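Local atomic coordinates of soluble lytic transglycosylase B3 (Pseudomonas aeruginosa, PDB entry 5ANZ), a protein that probably cleaves the glycan strands of peptidoglycan as a calcium-binding lytic transglycosylase and takes part in turnover of the bacterial cell wall. Residues 46-50 against 73-78; 126-132 against 236-242; 175-180 against 208-213; 245-249 against 317-321; 397-403 against 413-417. All blocks are in the same frame, centred on the assembly; numbering follows the deposited sequence. Where two conformers were deposited one is given.

Contact 1 of 5, residues 46-50 against 73-78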
# COMPACT_ATOMS: atom_id res chain seq x y z
N GLN A 46 14.54 -7.24 -30.59
CA GLN A 46 15.75 -6.66 -30.02
C GLN A 46 15.68 -5.14 -30.05
O GLN A 46 16.05 -4.48 -29.07
CB GLN A 46 17.00 -7.15 -30.76
CG GLN A 46 18.30 -6.60 -30.20
CD GLN A 46 19.51 -7.43 -30.59
OE1 GLN A 46 19.54 -8.65 -30.38
NE2 GLN A 46 20.51 -6.78 -31.17
N SER A 47 15.22 -4.57 -31.16
CA SER A 47 14.94 -3.13 -31.19
C SER A 47 13.54 -2.88 -30.65
O SER A 47 12.71 -3.79 -30.63
CB SER A 47 15.07 -2.59 -32.61
OG SER A 47 13.85 -2.71 -33.31
N PHE A 48 13.26 -1.66 -30.19
CA PHE A 48 11.94 -1.35 -29.65
C PHE A 48 10.86 -1.48 -30.73
O PHE A 48 9.77 -1.99 -30.47
CB PHE A 48 11.89 0.06 -29.05
CG PHE A 48 10.54 0.45 -28.51
CD1 PHE A 48 10.08 -0.09 -27.33
CD2 PHE A 48 9.73 1.33 -29.20
CE1 PHE A 48 8.83 0.25 -26.82
CE2 PHE A 48 8.48 1.68 -28.71
CZ PHE A 48 8.03 1.14 -27.51
N GLU A 49 11.17 -1.01 -31.93
CA GLU A 49 10.24 -1.12 -33.04
C GLU A 49 9.95 -2.59 -33.35
O GLU A 49 8.80 -2.96 -33.63
CB GLU A 49 10.78 -0.42 -34.29
CG GLU A 49 10.90 1.09 -34.16
CD GLU A 49 12.04 1.52 -33.25
OE1 GLU A 49 12.78 0.65 -32.76
OE2 GLU A 49 12.18 2.74 -33.01
N GLN A 50 10.98 -3.42 -33.31
CA GLN A 50 10.79 -4.86 -33.50
C GLN A 50 9.89 -5.41 -32.40
O GLN A 50 8.95 -6.15 -32.68
CB GLN A 50 12.13 -5.59 -33.52
CG GLN A 50 12.84 -5.57 -34.88
CD GLN A 50 14.30 -5.99 -34.78
OE1 GLN A 50 14.82 -6.21 -33.69
NE2 GLN A 50 14.96 -6.10 -35.93
N PHE A 73 0.43 4.35 -29.67
CA PHE A 73 1.88 4.23 -29.77
C PHE A 73 2.53 5.34 -30.58
O PHE A 73 3.75 5.35 -30.74
CB PHE A 73 2.25 2.87 -30.36
CG PHE A 73 2.34 1.79 -29.33
CD1 PHE A 73 1.21 1.07 -28.97
CD2 PHE A 73 3.53 1.53 -28.67
CE1 PHE A 73 1.28 0.08 -27.99
CE2 PHE A 73 3.59 0.54 -27.69
CZ PHE A 73 2.47 -0.18 -27.36
N ALA A 74 1.74 6.29 -31.08
CA ALA A 74 2.28 7.40 -31.85
C ALA A 74 3.39 8.14 -31.09
O ALA A 74 3.15 8.75 -30.04
CB ALA A 74 1.16 8.37 -32.23
N GLY A 75 4.60 8.07 -31.62
CA GLY A 75 5.73 8.78 -31.04
C GLY A 75 6.34 8.12 -29.81
O GLY A 75 7.32 8.62 -29.26
N VAL A 76 5.78 6.99 -29.39
CA VAL A 76 6.27 6.31 -28.20
C VAL A 76 7.62 5.62 -28.41
O VAL A 76 7.84 4.90 -29.39
CB VAL A 76 5.25 5.26 -27.71
CG1 VAL A 76 5.85 4.43 -26.60
CG2 VAL A 76 3.97 5.96 -27.27
N GLN A 77 8.53 5.87 -27.47
CA GLN A 77 9.85 5.25 -27.43
C GLN A 77 10.09 4.80 -25.99
O GLN A 77 9.36 5.21 -25.10
CB GLN A 77 10.94 6.24 -27.87
CG GLN A 77 10.96 6.55 -29.37
CD GLN A 77 11.42 5.37 -30.20
OE1 GLN A 77 10.64 4.80 -30.96
NE2 GLN A 77 12.69 5.01 -30.07
N PRO A 78 11.13 3.98 -25.75
CA PRO A 78 11.36 3.62 -24.35
C PRO A 78 11.66 4.83 -23.47
O PRO A 78 12.20 5.83 -23.95
CB PRO A 78 12.57 2.68 -24.42
CG PRO A 78 12.48 2.09 -25.79
CD PRO A 78 12.00 3.22 -26.67
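Phe-48, in the first turn of helix 48-61, is the side chain on which this contact is built. Its t rotamer (chi1 179°) carries the ring straight out from the helix toward the loop that joins helices 66-73 and 80-87, and 100 Å² of the residue is buried there. Pro-78 lies over one ring face: its CD sits 3.9 Å from the Phe-48 ring centroid and 21° off the normal, a CH-pi contact, while Pro-78 CG comes within 3.6 Å of Phe-48 CD1. At the far end of the ring, Phe-48 CZ meets Val-76 CG1 at 4.1 Å and Phe-73 CE2 at 4.5 Å. A type II turn, closed by Val-76 N to Phe-73 O at 2.9 Å and with Gly-75 at positive phi, brings these two residues to the same end of the ring. Behind Phe-48, Ser-47 (chi1 88°) and Gln-50 form a capping box: Gln-50 N donates to Ser-47 OG at 3.0 Å, and Ser-47 N to Gln-50 OE1, also 3.0 Å. Glu-49 points sideways, yet its m, p rotamer brings the carboxylate back beside Gln-77. Tyr-165 of helix 156-166 meets the Phe-48 ring edge-to-face. The chemistry is thus mainly apolar and aromatic: the capping box takes up Ser-47 N and Gln-50 N, and one well-enclosed ring chiefly holds helix 48-61 to the loop.

Contact 2 of 5, residues 126-132 against 236-242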
# COMPACT_ATOMS: atom_id res chain seq x y z
N VAL A 126 -21.71 8.13 -2.38
CA VAL A 126 -20.77 7.01 -2.48
C VAL A 126 -20.73 6.21 -1.18
O VAL A 126 -20.79 4.99 -1.21
CB VAL A 126 -19.36 7.50 -2.82
CG1 VAL A 126 -18.34 6.40 -2.61
CG2 VAL A 126 -19.31 8.01 -4.27
N ASP A 127 -20.60 6.93 -0.06
CA ASP A 127 -20.62 6.38 1.31
C ASP A 127 -21.86 5.51 1.48
O ASP A 127 -21.79 4.43 2.07
CB ASP A 127 -20.59 7.54 2.34
CG ASP A 127 -20.47 7.07 3.80
OD1 ASP A 127 -21.26 6.20 4.24
OD2 ASP A 127 -19.61 7.64 4.54
N ALA A 128 -22.99 5.98 0.94
CA ALA A 128 -24.26 5.29 1.07
C ALA A 128 -24.46 4.16 0.06
O ALA A 128 -25.05 3.13 0.39
CB ALA A 128 -25.41 6.29 0.97
N ARG A 129 -23.98 4.33 -1.17
CA ARG A 129 -24.17 3.29 -2.19
C ARG A 129 -23.24 2.08 -1.99
O ARG A 129 -23.64 0.94 -2.27
CB ARG A 129 -23.96 3.86 -3.59
CG ARG A 129 -23.79 2.77 -4.64
CD ARG A 129 -24.25 3.19 -6.01
NE ARG A 129 -24.44 2.03 -6.88
CZ ARG A 129 -24.71 2.09 -8.18
NH1 ARG A 129 -24.83 3.26 -8.78
NH2 ARG A 129 -24.87 0.97 -8.88
N TYR A 130 -22.03 2.31 -1.52
CA TYR A 130 -21.04 1.24 -1.40
C TYR A 130 -20.83 0.80 0.04
O TYR A 130 -20.14 -0.17 0.29
CB TYR A 130 -19.70 1.67 -2.02
CG TYR A 130 -19.81 1.90 -3.50
CD1 TYR A 130 -19.77 0.84 -4.39
CD2 TYR A 130 -20.01 3.18 -4.02
CE1 TYR A 130 -19.91 1.03 -5.74
CE2 TYR A 130 -20.15 3.39 -5.38
CZ TYR A 130 -20.09 2.31 -6.24
OH TYR A 130 -20.24 2.48 -7.60
N ALA A 131 -21.46 1.50 0.98
CA ALA A 131 -21.24 1.22 2.40
C ALA A 131 -19.74 1.27 2.71
O ALA A 131 -19.16 0.33 3.29
CB ALA A 131 -21.81 -0.12 2.79
N VAL A 132 -19.13 2.40 2.35
CA VAL A 132 -17.73 2.65 2.67
C VAL A 132 -17.62 4.06 3.23
O VAL A 132 -18.16 5.00 2.65
CB VAL A 132 -16.80 2.51 1.46
CG1 VAL A 132 -15.37 2.85 1.84
CG2 VAL A 132 -16.87 1.07 0.91
N ALA A 236 -15.91 7.01 -6.42
CA ALA A 236 -16.75 5.81 -6.45
C ALA A 236 -15.90 4.57 -6.73
O ALA A 236 -16.17 3.50 -6.17
CB ALA A 236 -17.84 5.95 -7.48
N SER A 237 -14.89 4.72 -7.60
CA SER A 237 -14.01 3.61 -7.92
C SER A 237 -13.23 3.17 -6.69
O SER A 237 -13.09 1.98 -6.42
CB SER A 237 -13.03 3.99 -9.05
OG SER A 237 -13.74 4.29 -10.24
N THR A 238 -12.72 4.14 -5.93
CA THR A 238 -11.98 3.84 -4.72
C THR A 238 -12.85 3.08 -3.74
O THR A 238 -12.42 2.09 -3.15
CB THR A 238 -11.47 5.13 -4.07
OG1 THR A 238 -10.62 5.80 -5.01
CG2 THR A 238 -10.68 4.82 -2.78
N ALA A 239 -14.09 3.55 -3.58
CA ALA A 239 -15.02 2.93 -2.64
C ALA A 239 -15.37 1.51 -3.08
O ALA A 239 -15.45 0.60 -2.27
CB ALA A 239 -16.29 3.77 -2.51
N ASN A 240 -15.60 1.35 -4.38
CA ASN A 240 -15.93 0.04 -4.92
C ASN A 240 -14.81 -0.98 -4.63
O ASN A 240 -15.06 -2.14 -4.27
CB ASN A 240 -16.17 0.16 -6.43
CG ASN A 240 -16.73 -1.10 -7.02
OD1 ASN A 240 -17.67 -1.67 -6.49
ND2 ASN A 240 -16.16 -1.54 -8.13
N TYR A 241 -13.56 -0.55 -4.78
CA TYR A 241 -12.41 -1.41 -4.53
C TYR A 241 -12.28 -1.72 -3.03
O TYR A 241 -12.03 -2.87 -2.64
CB TYR A 241 -11.13 -0.76 -5.08
CG TYR A 241 -9.89 -1.64 -5.03
CD1 TYR A 241 -9.11 -1.72 -3.88
CD2 TYR A 241 -9.49 -2.38 -6.13
CE1 TYR A 241 -7.98 -2.52 -3.83
CE2 TYR A 241 -8.37 -3.19 -6.09
CZ TYR A 241 -7.62 -3.25 -4.94
OH TYR A 241 -6.49 -4.04 -4.91
N LEU A 242 -12.47 -0.71 -2.18
CA LEU A 242 -12.44 -0.98 -0.74
C LEU A 242 -13.55 -1.95 -0.32
O LEU A 242 -13.34 -2.81 0.54
CB LEU A 242 -12.57 0.32 0.07
CG LEU A 242 -11.30 1.17 0.08
CD1 LEU A 242 -11.62 2.53 0.72
CD2 LEU A 242 -10.13 0.47 0.83
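Within the lysozyme-like helical domain, the end of helix 120-130 packs on helix 231-244, the helix that carries the calcium ligand Asp-233. The short axes approach to 9.8 Å and cross at -33°, running broadly the same way. On helix 231-244 the small residues Ala-236 and Ala-239 leave shallow hollows, into which Val-126, Tyr-130 and Val-132 fit. Ala-239 is set among all three: its CB touches Val-126 CG1 at 3.3 Å, Tyr-130 CB at 4.0 Å and Val-132 CB at 4.2 Å. The Tyr-130 ring lies along the flank of the helix, with its CE2 4.0 Å from Ala-236 CB and the backbone of Ala-236 and Asn-240 beneath one face; Asn-240 ND2 donates to Tyr-215 O. Ala-131, at positive phi, turns the chain so that Val-132 comes back against the helix. There Val-132 CG1 reaches Leu-242 CD1 at 3.9 Å, and Val-132 CG2 lies 3.5 Å from Ala-239 O.

Contact 3 of 5, residues 175-180 against 208-213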
# COMPACT_ATOMS: atom_id res chain seq x y z
N ALA A 175 0.72 -7.82 -19.59
CA ALA A 175 -0.67 -7.98 -19.18
C ALA A 175 -1.34 -6.62 -18.93
O ALA A 175 -2.48 -6.39 -19.35
CB ALA A 175 -0.74 -8.84 -17.93
N GLN A 176 -0.65 -5.73 -18.24
CA GLN A 176 -1.23 -4.43 -17.95
C GLN A 176 -1.34 -3.60 -19.22
O GLN A 176 -2.27 -2.81 -19.36
CB GLN A 176 -0.39 -3.70 -16.91
CG GLN A 176 -0.35 -4.43 -15.59
CD GLN A 176 -1.74 -4.66 -15.01
OE1 GLN A 176 -2.62 -3.82 -15.13
NE2 GLN A 176 -1.93 -5.82 -14.37
N LEU A 177 -0.39 -3.78 -20.13
CA LEU A 177 -0.37 -2.99 -21.36
C LEU A 177 -1.57 -3.36 -22.25
O LEU A 177 -2.23 -2.50 -22.80
CB LEU A 177 0.94 -3.19 -22.12
CG LEU A 177 1.11 -2.42 -23.43
CD1 LEU A 177 0.89 -0.92 -23.23
CD2 LEU A 177 2.48 -2.69 -24.00
N LEU A 178 -1.85 -4.65 -22.35
CA LEU A 178 -3.04 -5.07 -23.09
C LEU A 178 -4.31 -4.51 -22.43
O LEU A 178 -5.23 -4.06 -23.11
CB LEU A 178 -3.11 -6.59 -23.18
CG LEU A 178 -4.05 -7.12 -24.26
CD1 LEU A 178 -3.54 -6.72 -25.64
CD2 LEU A 178 -4.21 -8.62 -24.15
N ALA A 179 -4.32 -4.51 -21.10
CA ALA A 179 -5.48 -4.03 -20.37
C ALA A 179 -5.67 -2.53 -20.59
O ALA A 179 -6.79 -2.06 -20.75
CB ALA A 179 -5.34 -4.35 -18.89
N ALA A 180 -4.57 -1.79 -20.60
CA ALA A 180 -4.61 -0.35 -20.87
C ALA A 180 -5.16 -0.05 -22.27
O ALA A 180 -5.94 0.88 -22.44
CB ALA A 180 -3.22 0.27 -20.71
N ILE A 208 -3.77 0.07 -11.33
CA ILE A 208 -3.17 -0.49 -12.54
C ILE A 208 -4.32 -0.88 -13.49
O ILE A 208 -5.46 -1.02 -13.06
CB ILE A 208 -2.28 -1.71 -12.23
CG1 ILE A 208 -3.08 -2.82 -11.56
CG2 ILE A 208 -1.10 -1.30 -11.36
CD1 ILE A 208 -2.25 -4.09 -11.27
N PRO A 209 -4.02 -1.02 -14.79
CA PRO A 209 -5.08 -1.25 -15.77
C PRO A 209 -6.03 -2.42 -15.44
O PRO A 209 -7.25 -2.24 -15.56
CB PRO A 209 -4.29 -1.52 -17.05
CG PRO A 209 -3.08 -0.57 -16.90
CD PRO A 209 -2.73 -0.70 -15.43
N THR A 210 -5.51 -3.57 -15.03
CA THR A 210 -6.42 -4.69 -14.76
C THR A 210 -7.33 -4.37 -13.56
O THR A 210 -8.50 -4.77 -13.53
CB THR A 210 -5.66 -6.02 -14.53
OG1 THR A 210 -4.74 -5.87 -13.44
CG2 THR A 210 -4.90 -6.44 -15.79
N THR A 211 -6.83 -3.62 -12.58
CA THR A 211 -7.68 -3.21 -11.47
C THR A 211 -8.75 -2.21 -11.92
O THR A 211 -9.91 -2.28 -11.52
CB THR A 211 -6.85 -2.58 -10.32
OG1 THR A 211 -5.95 -3.58 -9.82
CG2 THR A 211 -7.75 -2.07 -9.21
N HIS A 212 -8.37 -1.27 -12.79
CA HIS A 212 -9.34 -0.39 -13.38
C HIS A 212 -10.44 -1.19 -14.09
O HIS A 212 -11.64 -0.93 -13.89
CB HIS A 212 -8.67 0.57 -14.38
CG HIS A 212 -9.63 1.43 -15.14
ND1 HIS A 212 -9.93 2.72 -14.76
CD2 HIS A 212 -10.38 1.17 -16.24
CE1 HIS A 212 -10.82 3.22 -15.59
NE2 HIS A 212 -11.10 2.32 -16.50
N ASN A 213 -10.05 -2.17 -14.88
CA ASN A 213 -11.03 -2.88 -15.69
C ASN A 213 -12.00 -3.73 -14.86
O ASN A 213 -13.11 -4.01 -15.32
CB ASN A 213 -10.31 -3.74 -16.74
CG ASN A 213 -9.80 -2.91 -17.91
OD1 ASN A 213 -10.16 -1.74 -18.05
ND2 ASN A 213 -8.97 -3.52 -18.76
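Gln-176, with 85 Å² buried, reaches from helix 170-186 to the start of helix 209-215. Its m, m rotamer folds the amide back toward the other segment, where both ends of the group are used: Thr-210 N donates to Gln-176 OE1 at 2.9 Å, and Gln-176 NE2 donates to Thr-210 OG1 at 3.0 Å. The amide thereby takes up a backbone NH of the first helical turn, which has no acceptor within the helix itself. Pro-209, the next most buried at 65 Å², opens that helix and fits against small residues, its CB lying 3.5 Å from Ala-179 CB and its CG 3.9 Å from Ala-180 CB. This is helix-to-helix packing in the lysozyme-like catalytic domain, the short axes 8.6 Å apart and inclined at 45°, and it probably helps to position the saccharide site, since Ile-208 and Thr-211 bind N-acetyl-D-glucosamine, although no sugar is bound here. Gln-176 NE2 is also 3.6 Å from Ile-208 CD1. Ala-179, the third principal residue at 53 Å², points its CB at Pro-209 and Thr-210, with Thr-210 CG2 at 3.8 Å. Its carbonyl oxygen, Ala-179 O, accepts from Asn-213 ND2 at 3.3 Å, one helical turn beyond Pro-209.

Contact 4 of 5, residues 245-249 against 317-321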
# COMPACT_ATOMS: atom_id res chain seq x y z
N SER A 245 -12.77 -5.36 -1.23
CA SER A 245 -11.66 -5.79 -0.38
C SER A 245 -12.10 -6.08 1.05
O SER A 245 -11.26 -6.45 1.88
CB SER A 245 -10.54 -4.73 -0.36
OG SER A 245 -9.97 -4.55 -1.66
N GLY A 246 -13.39 -5.89 1.33
CA GLY A 246 -13.98 -6.34 2.59
C GLY A 246 -14.37 -5.26 3.60
O GLY A 246 -14.72 -5.56 4.74
N TRP A 247 -14.33 -3.99 3.18
CA TRP A 247 -14.71 -2.91 4.09
C TRP A 247 -16.04 -3.09 4.77
O TRP A 247 -17.07 -3.36 4.13
CB TRP A 247 -14.75 -1.56 3.34
CG TRP A 247 -14.69 -0.39 4.29
CD1 TRP A 247 -15.75 0.31 4.81
CD2 TRP A 247 -13.51 0.17 4.84
NE1 TRP A 247 -15.28 1.30 5.66
CE2 TRP A 247 -13.91 1.23 5.70
CE3 TRP A 247 -12.15 -0.11 4.71
CZ2 TRP A 247 -13.00 1.99 6.41
CZ3 TRP A 247 -11.24 0.66 5.41
CH2 TRP A 247 -11.67 1.70 6.25
N ILE A 248 -16.04 -2.92 6.09
CA ILE A 248 -17.26 -2.88 6.87
C ILE A 248 -17.49 -1.45 7.34
O ILE A 248 -16.71 -0.94 8.15
CB ILE A 248 -17.21 -3.81 8.06
CG1 ILE A 248 -16.97 -5.25 7.60
CG2 ILE A 248 -18.49 -3.68 8.87
CD1 ILE A 248 -16.37 -6.14 8.68
N ALA A 249 -18.53 -0.82 6.83
CA ALA A 249 -18.82 0.58 7.16
C ALA A 249 -18.91 0.82 8.66
O ALA A 249 -19.64 0.11 9.38
CB ALA A 249 -20.11 1.02 6.48
N LEU A 317 -7.83 -4.36 12.67
CA LEU A 317 -9.02 -5.16 12.43
C LEU A 317 -9.19 -5.41 10.95
O LEU A 317 -8.31 -5.11 10.15
CB LEU A 317 -10.26 -4.46 12.99
CG LEU A 317 -10.53 -4.63 14.50
CD1 LEU A 317 -9.45 -3.97 15.29
CD2 LEU A 317 -11.91 -4.08 14.87
N HIS A 318 -10.33 -5.97 10.60
CA HIS A 318 -10.61 -6.38 9.23
C HIS A 318 -10.42 -5.25 8.23
O HIS A 318 -9.88 -5.48 7.14
CB HIS A 318 -12.03 -6.94 9.14
CG HIS A 318 -12.30 -7.69 7.88
ND1 HIS A 318 -11.61 -8.83 7.53
CD2 HIS A 318 -13.19 -7.47 6.88
CE1 HIS A 318 -12.06 -9.28 6.37
NE2 HIS A 318 -13.02 -8.47 5.95
N ASN A 319 -10.84 -4.04 8.58
CA ASN A 319 -10.74 -2.94 7.62
C ASN A 319 -9.29 -2.56 7.33
O ASN A 319 -8.98 -2.05 6.25
CB ASN A 319 -11.53 -1.71 8.11
CG ASN A 319 -13.04 -1.87 7.89
OD1 ASN A 319 -13.50 -2.79 7.22
ND2 ASN A 319 -13.81 -0.95 8.46
N PHE A 320 -8.39 -2.83 8.28
CA PHE A 320 -6.95 -2.70 8.01
C PHE A 320 -6.53 -3.67 6.91
O PHE A 320 -5.77 -3.32 6.01
CB PHE A 320 -6.14 -2.95 9.29
CG PHE A 320 -4.69 -2.58 9.19
CD1 PHE A 320 -4.28 -1.28 9.43
CD2 PHE A 320 -3.73 -3.55 8.91
CE1 PHE A 320 -2.94 -0.93 9.36
CE2 PHE A 320 -2.38 -3.20 8.85
CZ PHE A 320 -2.00 -1.88 9.08
N ARG A 321 -7.03 -4.91 6.98
CA ARG A 321 -6.74 -5.88 5.94
C ARG A 321 -7.26 -5.43 4.58
O ARG A 321 -6.65 -5.71 3.55
CB ARG A 321 -7.33 -7.25 6.31
CG ARG A 321 -6.79 -7.81 7.62
CD ARG A 321 -7.44 -9.14 7.97
NE ARG A 321 -7.10 -10.19 7.01
CZ ARG A 321 -7.71 -11.38 6.93
NH1 ARG A 321 -8.70 -11.69 7.75
NH2 ARG A 321 -7.31 -12.26 6.01
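A Schellman motif with Gly-246 at positive phi ends helix 231-244, and the chain that leaves it is held by Asn-319 in the first turn of helix 318-324. The asparagine side-chain amide pairs with both backbone polar groups of one residue: Ile-248 N donates to Asn-319 OD1 at 2.8 Å, and Asn-319 ND2 donates to Ile-248 O at 2.9 Å, both nearly linear. Asn-319 ND2 also donates to Gln-251 O. Trp-247 NE1 is satisfied outside the contact by Asp-133 OD2, and Ser-245 OG bonds to Tyr-241 O. Asn-319 CB makes a CH-pi contact over the indole face, 3.8 Å from the centroid of the Trp-247 six-membered ring. Gly-246 is sterically required: a CB would clash with His-318 NE2 and, at these backbone angles, press on the preceding carbonyl. Segment 245-249 is thus tied to the helix that follows strand 313-316 of the five-stranded sheet. Ile-248 CD1 lies 3.9 Å from His-318 CD2, which is 3.3 Å from Gly-246 O.

Contact 5 of 5, residues 397-403 against 413-417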
# COMPACT_ATOMS: atom_id res chain seq x y z
N CYS A 397 16.56 -15.72 17.42
CA CYS A 397 17.85 -15.14 17.77
C CYS A 397 17.72 -14.19 18.96
O CYS A 397 18.56 -14.19 19.86
CB CYS A 397 18.43 -14.41 16.56
SG CYS A 397 20.14 -13.89 16.80
N GLN A 398 16.65 -13.39 18.97
CA GLN A 398 16.41 -12.48 20.08
C GLN A 398 16.27 -13.26 21.39
O GLN A 398 16.85 -12.90 22.41
CB GLN A 398 15.17 -11.62 19.82
CG GLN A 398 15.38 -10.62 18.69
CD GLN A 398 14.10 -9.90 18.30
OE1 GLN A 398 13.05 -10.53 18.13
NE2 GLN A 398 14.18 -8.58 18.13
N GLN A 399 15.53 -14.36 21.34
CA GLN A 399 15.35 -15.21 22.51
C GLN A 399 16.68 -15.81 22.96
O GLN A 399 16.93 -15.95 24.16
CB GLN A 399 14.32 -16.31 22.21
CG GLN A 399 12.89 -15.77 22.14
CD GLN A 399 11.93 -16.70 21.43
OE1 GLN A 399 12.29 -17.37 20.46
NE2 GLN A 399 10.69 -16.73 21.90
N GLU A 400 17.54 -16.16 22.01
CA GLU A 400 18.85 -16.70 22.35
C GLU A 400 19.67 -15.68 23.14
O GLU A 400 20.43 -16.04 24.05
CB GLU A 400 19.61 -17.11 21.09
CG GLU A 400 20.93 -17.80 21.39
CD GLU A 400 21.61 -18.35 20.14
OE1 GLU A 400 21.13 -18.07 19.03
OE2 GLU A 400 22.62 -19.08 20.29
N PHE A 401 19.52 -14.41 22.78
CA PHE A 401 20.20 -13.31 23.45
C PHE A 401 19.46 -12.86 24.71
O PHE A 401 20.00 -12.09 25.50
CB PHE A 401 20.35 -12.12 22.49
CG PHE A 401 21.24 -12.40 21.30
CD1 PHE A 401 22.19 -13.41 21.34
CD2 PHE A 401 21.11 -11.64 20.14
CE1 PHE A 401 23.01 -13.66 20.24
CE2 PHE A 401 21.93 -11.89 19.04
CZ PHE A 401 22.87 -12.89 19.09
N GLY A 402 18.23 -13.34 24.89
CA GLY A 402 17.43 -12.97 26.04
C GLY A 402 16.69 -11.67 25.85
O GLY A 402 16.24 -11.04 26.82
N TRP A 403 16.57 -11.25 24.60
CA TRP A 403 15.88 -10.02 24.24
C TRP A 403 14.40 -10.27 24.00
O TRP A 403 14.01 -11.39 23.69
CB TRP A 403 16.49 -9.41 22.97
CG TRP A 403 17.93 -9.01 23.05
CD1 TRP A 403 18.78 -9.17 24.10
CD2 TRP A 403 18.68 -8.36 22.02
NE1 TRP A 403 20.03 -8.66 23.78
CE2 TRP A 403 19.98 -8.16 22.50
CE3 TRP A 403 18.37 -7.93 20.72
CZ2 TRP A 403 20.98 -7.55 21.74
CZ3 TRP A 403 19.36 -7.33 19.97
CH2 TRP A 403 20.65 -7.14 20.48
N LEU A 413 21.09 -5.50 16.80
CA LEU A 413 21.01 -6.94 16.58
C LEU A 413 22.10 -7.40 15.62
O LEU A 413 22.78 -8.40 15.86
CB LEU A 413 19.64 -7.34 16.03
CG LEU A 413 19.46 -8.81 15.67
CD1 LEU A 413 19.69 -9.70 16.89
CD2 LEU A 413 18.06 -9.03 15.10
N LEU A 414 22.26 -6.66 14.54
CA LEU A 414 23.33 -6.94 13.60
C LEU A 414 24.71 -6.84 14.28
O LEU A 414 25.59 -7.66 14.02
CB LEU A 414 23.25 -5.99 12.40
CG LEU A 414 24.06 -6.40 11.18
CD1 LEU A 414 23.67 -7.80 10.73
CD2 LEU A 414 23.86 -5.40 10.06
N ASP A 415 24.89 -5.84 15.14
CA ASP A 415 26.17 -5.66 15.85
C ASP A 415 26.46 -6.81 16.81
O ASP A 415 27.60 -7.23 16.97
CB ASP A 415 26.19 -4.34 16.62
CG ASP A 415 26.29 -3.13 15.71
OD1 ASP A 415 26.81 -3.27 14.58
OD2 ASP A 415 25.87 -2.03 16.14
N ARG A 416 25.42 -7.29 17.48
CA ARG A 416 25.57 -8.42 18.40
C ARG A 416 25.96 -9.67 17.62
O ARG A 416 26.85 -10.42 18.03
CB ARG A 416 24.28 -8.65 19.19
CG ARG A 416 24.31 -9.88 20.08
CD ARG A 416 25.34 -9.75 21.19
NE ARG A 416 24.79 -10.16 22.48
CZ ARG A 416 24.72 -11.43 22.89
NH1 ARG A 416 25.17 -12.40 22.11
NH2 ARG A 416 24.21 -11.71 24.08
N LEU A 417 25.29 -9.88 16.49
CA LEU A 417 25.53 -11.03 15.63
C LEU A 417 26.96 -11.13 15.12
O LEU A 417 27.46 -12.24 14.91
CB LEU A 417 24.56 -11.01 14.45
CG LEU A 417 23.16 -11.54 14.75
CD1 LEU A 417 22.18 -11.11 13.67
CD2 LEU A 417 23.20 -13.05 14.86
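Two helical segments inclined at 67° meet here, their short axes no closer than 11.7 Å, so large side chains must span the gap between them. They are the ends of helices 388-401 and 411-417 in the putative peptidoglycan-binding domain, a small helical unit of the PGBD type. The first helix finishes in a Schellman motif: Gly-402, at positive phi, is the C-prime residue, with Trp-403 N bonded to Gln-398 O at 2.8 Å and a weak bond from Gly-402 N to Gln-399 O at 3.0 Å. Past this cap Trp-403 points toward the second helix, where Leu-413 CA is 3.8 Å from Trp-403 CZ3. Phe-401 fills the middle. At the edge of its ring are two leucines, with Leu-413 CD1 3.8 Å from Phe-401 CE2 and Leu-417 CD2 4.2 Å from Phe-401 CZ. Cys-397, one turn earlier, adds its SG 3.7 Å from Leu-417 CD2. Leu-372 and Leu-368 of helix 362-374 pack on Cys-397 and Leu-417, respectively. Arg-416 lies over a face of the Phe-401 ring, its CG 3.6 Å from the centroid in a CH-pi contact and its guanidinium CZ 4.0 Å from it, a cation-pi interaction.

In the fold
Contacts 1 to 4 belong to the transglycosylase domain, whereas contact 5 stands apart in the putative peptidoglycan-binding domain, its centre about 36 Å from that of contact 4 and about 53 Å from that of contact 1. The first four touch in the order 1, 3, 2, 4: Phe-73 CZ packs on Leu-177 CD2 at 4.2 Å, Thr-211 CG2 on Tyr-241 CE2 at 3.4 Å, and Leu-242 O lies 3.1 Å from Trp-247 N, probably hydrogen-bonded. Contact 3 holds Ile-208 and Thr-211 of the N-acetyl-D-glucosamine site, and Leu-242 of contact 2 lies about 4 Å, side chain to side chain, from its third residue, Tyr-326.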